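Local coordinates for L protein (CAS virus, PDB 5MV0), which probably cleaves capped host RNAs through its N-terminal endonuclease domain, supplying the viral polymerase with primers by cap-snatching, at residues M97-S108 against G135-T146. Sequence-based numbering, arbitrary orientation.
Sequences MTIIVLEASTRS and GWLFNIIVISET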
loop_
_atom_site.group_PDB
_atom_site.type_symbol
_atom_site.label_atom_id
_atom_site.label_comp_id
_atom_site.label_asym_id
_atom_site.label_seq_id
_atom_site.Cartn_x
_atom_site.Cartn_y
_atom_site.Cartn_z
ATOM N N MET B 97 -30.794 1.719 -17.163
ATOM C CA MET B 97 -30.400 2.315 -18.439
ATOM C C MET B 97 -29.758 3.683 -18.224
ATOM O O MET B 97 -30.186 4.699 -18.782
ATOM C CB MET B 97 -31.600 2.422 -19.373
ATOM C CG MET B 97 -32.475 1.192 -19.364
ATOM S SD MET B 97 -32.122 0.159 -20.776
ATOM C CE MET B 97 -32.653 1.254 -22.078
ATOM N N THR B 98 -28.736 3.711 -17.372
ATOM C CA THR B 98 -28.091 4.956 -16.978
ATOM C C THR B 98 -26.579 4.794 -17.057
ATOM O O THR B 98 -26.036 3.768 -16.629
ATOM C CB THR B 98 -28.502 5.371 -15.562
ATOM O OG1 THR B 98 -29.926 5.533 -15.500
ATOM C CG2 THR B 98 -27.840 6.690 -15.179
ATOM N N ILE B 99 -25.915 5.793 -17.632
ATOM C CA ILE B 99 -24.462 5.910 -17.617
ATOM C C ILE B 99 -24.110 7.138 -16.793
ATOM O O ILE B 99 -24.724 8.197 -16.962
ATOM C CB ILE B 99 -23.887 6.027 -19.039
ATOM C CG1 ILE B 99 -24.131 4.727 -19.815
ATOM C CG2 ILE B 99 -22.396 6.387 -18.989
ATOM C CD1 ILE B 99 -23.973 4.876 -21.323
ATOM N N ILE B 100 -23.139 6.995 -15.892
ATOM C CA ILE B 100 -22.595 8.118 -15.138
ATOM C C ILE B 100 -21.133 8.294 -15.538
ATOM O O ILE B 100 -20.413 7.306 -15.727
ATOM C CB ILE B 100 -22.739 7.888 -13.622
ATOM C CG1 ILE B 100 -24.218 7.690 -13.249
ATOM C CG2 ILE B 100 -22.150 9.044 -12.846
ATOM C CD1 ILE B 100 -24.434 7.181 -11.840
ATOM N N VAL B 101 -20.703 9.543 -15.706
ATOM C CA VAL B 101 -19.289 9.857 -15.888
ATOM C C VAL B 101 -18.903 10.956 -14.910
ATOM O O VAL B 101 -19.692 11.855 -14.602
ATOM C CB VAL B 101 -18.935 10.274 -17.332
ATOM C CG1 VAL B 101 -19.066 9.101 -18.296
ATOM C CG2 VAL B 101 -19.784 11.471 -17.773
ATOM N N LEU B 102 -17.668 10.879 -14.421
ATOM C CA LEU B 102 -17.150 11.800 -13.427
ATOM C C LEU B 102 -15.925 12.514 -13.976
ATOM O O LEU B 102 -15.046 11.882 -14.576
ATOM C CB LEU B 102 -16.784 11.057 -12.130
ATOM C CG LEU B 102 -15.870 11.843 -11.185
ATOM C CD1 LEU B 102 -16.641 12.975 -10.522
ATOM C CD2 LEU B 102 -15.237 10.913 -10.156
ATOM N N GLU B 103 -15.873 13.827 -13.770
ATOM C CA GLU B 103 -14.669 14.632 -13.967
ATOM C C GLU B 103 -14.356 15.292 -12.632
ATOM O O GLU B 103 -15.137 16.117 -12.143
ATOM C CB GLU B 103 -14.861 15.681 -15.063
ATOM C CG GLU B 103 -15.122 15.107 -16.462
ATOM C CD GLU B 103 -13.889 14.452 -17.070
ATOM O OE1 GLU B 103 -12.783 14.601 -16.498
ATOM O OE2 GLU B 103 -14.028 13.787 -18.118
ATOM N N ALA B 104 -13.221 14.931 -12.038
ATOM C CA ALA B 104 -12.854 15.420 -10.712
ATOM C C ALA B 104 -11.546 16.190 -10.781
ATOM O O ALA B 104 -10.617 15.798 -11.496
ATOM C CB ALA B 104 -12.719 14.263 -9.712
ATOM N N SER B 105 -11.466 17.278 -10.025
ATOM C CA SER B 105 -10.250 18.074 -10.002
ATOM C C SER B 105 -10.203 18.846 -8.698
ATOM O O SER B 105 -11.210 18.979 -7.991
ATOM C CB SER B 105 -10.201 19.037 -11.187
ATOM O OG SER B 105 -11.239 19.998 -11.037
ATOM N N THR B 106 -9.023 19.372 -8.395
ATOM C CA THR B 106 -8.857 20.334 -7.320
ATOM C C THR B 106 -8.368 21.644 -7.905
ATOM O O THR B 106 -7.535 21.656 -8.817
ATOM C CB THR B 106 -7.870 19.841 -6.230
ATOM O OG1 THR B 106 -6.557 19.689 -6.796
ATOM C CG2 THR B 106 -8.335 18.512 -5.649
ATOM N N ARG B 107 -8.917 22.742 -7.387
ATOM C CA ARG B 107 -8.502 24.096 -7.730
ATOM C C ARG B 107 -8.738 24.918 -6.479
ATOM O O ARG B 107 -9.825 24.839 -5.899
ATOM C CB ARG B 107 -9.294 24.688 -8.912
ATOM C CG ARG B 107 -9.068 24.046 -10.297
ATOM C CD ARG B 107 -7.629 24.255 -10.768
ATOM N NE ARG B 107 -7.441 23.856 -12.165
ATOM C CZ ARG B 107 -7.267 22.598 -12.564
ATOM N NH1 ARG B 107 -7.272 21.614 -11.671
ATOM N NH2 ARG B 107 -7.090 22.324 -13.852
ATOM N N SER B 108 -7.734 25.686 -6.059
ATOM C CA SER B 108 -7.817 26.309 -4.739
ATOM C C SER B 108 -8.831 27.451 -4.718
ATOM O O SER B 108 -9.526 27.650 -3.714
ATOM C CB SER B 108 -6.442 26.812 -4.288
ATOM O OG SER B 108 -5.898 27.726 -5.228
ATOM N N GLY B 135 -33.097 6.390 -25.206
ATOM C CA GLY B 135 -33.781 6.004 -23.985
ATOM C C GLY B 135 -32.888 5.848 -22.773
ATOM O O GLY B 135 -33.361 5.383 -21.730
ATOM N N TRP B 136 -31.614 6.209 -22.880
ATOM C CA TRP B 136 -30.667 6.119 -21.779
ATOM C C TRP B 136 -30.530 7.464 -21.075
ATOM O O TRP B 136 -30.772 8.526 -21.653
ATOM C CB TRP B 136 -29.290 5.667 -22.284
ATOM C CG TRP B 136 -29.184 4.194 -22.548
ATOM C CD1 TRP B 136 -29.759 3.493 -23.576
ATOM C CD2 TRP B 136 -28.438 3.244 -21.784
ATOM N NE1 TRP B 136 -29.425 2.165 -23.487
ATOM C CE2 TRP B 136 -28.610 1.986 -22.399
ATOM C CE3 TRP B 136 -27.637 3.336 -20.640
ATOM C CZ2 TRP B 136 -28.013 0.832 -21.907
ATOM C CZ3 TRP B 136 -27.050 2.189 -20.148
ATOM C CH2 TRP B 136 -27.244 0.949 -20.780
ATOM N N LEU B 137 -30.137 7.405 -19.809
ATOM C CA LEU B 137 -29.694 8.585 -19.081
ATOM C C LEU B 137 -28.170 8.667 -19.135
ATOM O O LEU B 137 -27.476 7.649 -19.072
ATOM C CB LEU B 137 -30.174 8.552 -17.626
ATOM C CG LEU B 137 -31.437 9.336 -17.244
ATOM C CD1 LEU B 137 -32.534 9.189 -18.281
ATOM C CD2 LEU B 137 -31.943 8.913 -15.868
ATOM N N PHE B 138 -27.655 9.881 -19.272
ATOM C CA PHE B 138 -26.217 10.129 -19.309
ATOM C C PHE B 138 -25.957 11.276 -18.339
ATOM O O PHE B 138 -26.205 12.439 -18.659
ATOM C CB PHE B 138 -25.744 10.453 -20.722
ATOM C CG PHE B 138 -24.251 10.622 -20.838
ATOM C CD1 PHE B 138 -23.409 9.524 -20.779
ATOM C CD2 PHE B 138 -23.697 11.876 -21.008
ATOM C CE1 PHE B 138 -22.033 9.674 -20.883
ATOM C CE2 PHE B 138 -22.326 12.034 -21.120
ATOM C CZ PHE B 138 -21.493 10.925 -21.058
ATOM N N ASN B 139 -25.471 10.950 -17.148
ATOM C CA ASN B 139 -25.288 11.935 -16.092
ATOM C C ASN B 139 -23.805 12.276 -15.972
ATOM O O ASN B 139 -22.982 11.424 -15.614
ATOM C CB ASN B 139 -25.867 11.419 -14.777
ATOM C CG ASN B 139 -27.374 11.195 -14.857
ATOM O OD1 ASN B 139 -28.054 11.755 -15.724
ATOM N ND2 ASN B 139 -27.900 10.385 -13.946
ATOM N N ILE B 140 -23.472 13.527 -16.271
ATOM C CA ILE B 140 -22.101 14.022 -16.216
ATOM C C ILE B 140 -21.930 14.719 -14.878
ATOM O O ILE B 140 -22.527 15.772 -14.641
ATOM C CB ILE B 140 -21.794 14.979 -17.371
ATOM C CG1 ILE B 140 -22.074 14.311 -18.710
ATOM C CG2 ILE B 140 -20.343 15.476 -17.294
ATOM C CD1 ILE B 140 -22.331 15.310 -19.831
ATOM N N ILE B 141 -21.122 14.139 -13.998
ATOM C CA ILE B 141 -20.836 14.729 -12.697
ATOM C C ILE B 141 -19.459 15.374 -12.773
ATOM O O ILE B 141 -18.464 14.711 -13.087
ATOM C CB ILE B 141 -20.916 13.679 -11.578
ATOM C CG1 ILE B 141 -22.298 13.020 -11.606
ATOM C CG2 ILE B 141 -20.655 14.326 -10.213
ATOM C CD1 ILE B 141 -22.513 11.926 -10.566
ATOM N N VAL B 142 -19.401 16.673 -12.507
ATOM C CA VAL B 142 -18.172 17.449 -12.594
ATOM C C VAL B 142 -17.948 18.094 -11.235
ATOM O O VAL B 142 -18.779 18.887 -10.773
ATOM C CB VAL B 142 -18.243 18.499 -13.716
ATOM C CG1 VAL B 142 -16.935 19.277 -13.831
ATOM C CG2 VAL B 142 -18.580 17.819 -15.034
ATOM N N ILE B 143 -16.840 17.741 -10.589
ATOM C CA ILE B 143 -16.515 18.197 -9.243
ATOM C C ILE B 143 -15.158 18.882 -9.284
ATOM O O ILE B 143 -14.182 18.302 -9.772
ATOM C CB ILE B 143 -16.494 17.024 -8.246
ATOM C CG1 ILE B 143 -17.895 16.460 -8.030
ATOM C CG2 ILE B 143 -15.862 17.423 -6.898
ATOM C CD1 ILE B 143 -17.856 15.117 -7.287
ATOM N N SER B 144 -15.090 20.107 -8.770
ATOM C CA SER B 144 -13.818 20.801 -8.606
ATOM C C SER B 144 -13.793 21.444 -7.229
ATOM O O SER B 144 -14.589 22.347 -6.949
ATOM C CB SER B 144 -13.600 21.850 -9.699
ATOM O OG SER B 144 -12.281 22.362 -9.638
ATOM N N GLU B 145 -12.867 21.003 -6.382
ATOM C CA GLU B 145 -12.879 21.341 -4.966
ATOM C C GLU B 145 -11.549 21.936 -4.533
ATOM O O GLU B 145 -10.520 21.765 -5.191
ATOM C CB GLU B 145 -13.237 20.102 -4.132
ATOM C CG GLU B 145 -14.708 19.809 -4.279
ATOM C CD GLU B 145 -15.132 18.492 -3.699
ATOM O OE1 GLU B 145 -14.259 17.713 -3.255
ATOM O OE2 GLU B 145 -16.355 18.235 -3.708
ATOM N N THR B 146 -11.570 22.669 -3.438
ATOM C CA THR B 146 -10.392 23.344 -2.946
ATOM C C THR B 146 -9.255 22.462 -2.563
ATOM O O THR B 146 -8.157 22.783 -2.795
ATOM C CB THR B 146 -10.673 24.259 -1.726
ATOM O OG1 THR B 146 -11.815 25.042 -1.974
ATOM C CG2 THR B 146 -9.642 25.153 -1.580
HETATM O O HOH W 1 -13.256 19.040 -12.484
#
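Strands 98-106 and 137-145 pair in parallel, I99 beside F138 and S105 beside S144, at the edge of the mixed sheet of a PD-(D/E)XK-type endonuclease domain. The connection between them is largely helical, with helices 110-122 and 127-133, making a beta-alpha-beta crossover. Ten backbone hydrogen bonds join them, the odd-numbered residues M97 to R107 bonding to odd-numbered L137 to E145, so that I99 bonds to L137 and N139 on either side of its neighbour F138; I141 N to V101 O, 2.8 Å, is nearly straight at 171°.

Beta-branched residues suit these extended chains. On the face carrying I99, V101, F138 and I140, the F138 ring leans across the pairing: CG lies anti to the backbone N (chi1 -176°), bringing CD1 to 3.8 Å from I99 CG2 and CZ to 3.7 Å from V101 CG2. On the other face, I100 CG2 meets I141 CD1 at 3.7 Å. E103 shares the first face, but its carboxylate turns away to a salt bridge with K123 and a hydrogen bond with Y124.

At the start of the strands, W136 gives one face of its indole to M97, whose CA stands 3.8 Å from the six-membered ring centroid in a CH-pi contact, while SD makes an oblique Met-aromatic contact. Small serines suit the far end, where their hydroxyls hydrogen-bond, S105 OG to S144 OG at 2.9 Å, and a water bonded to S105 OG donates to I143 O at 3.0 Å.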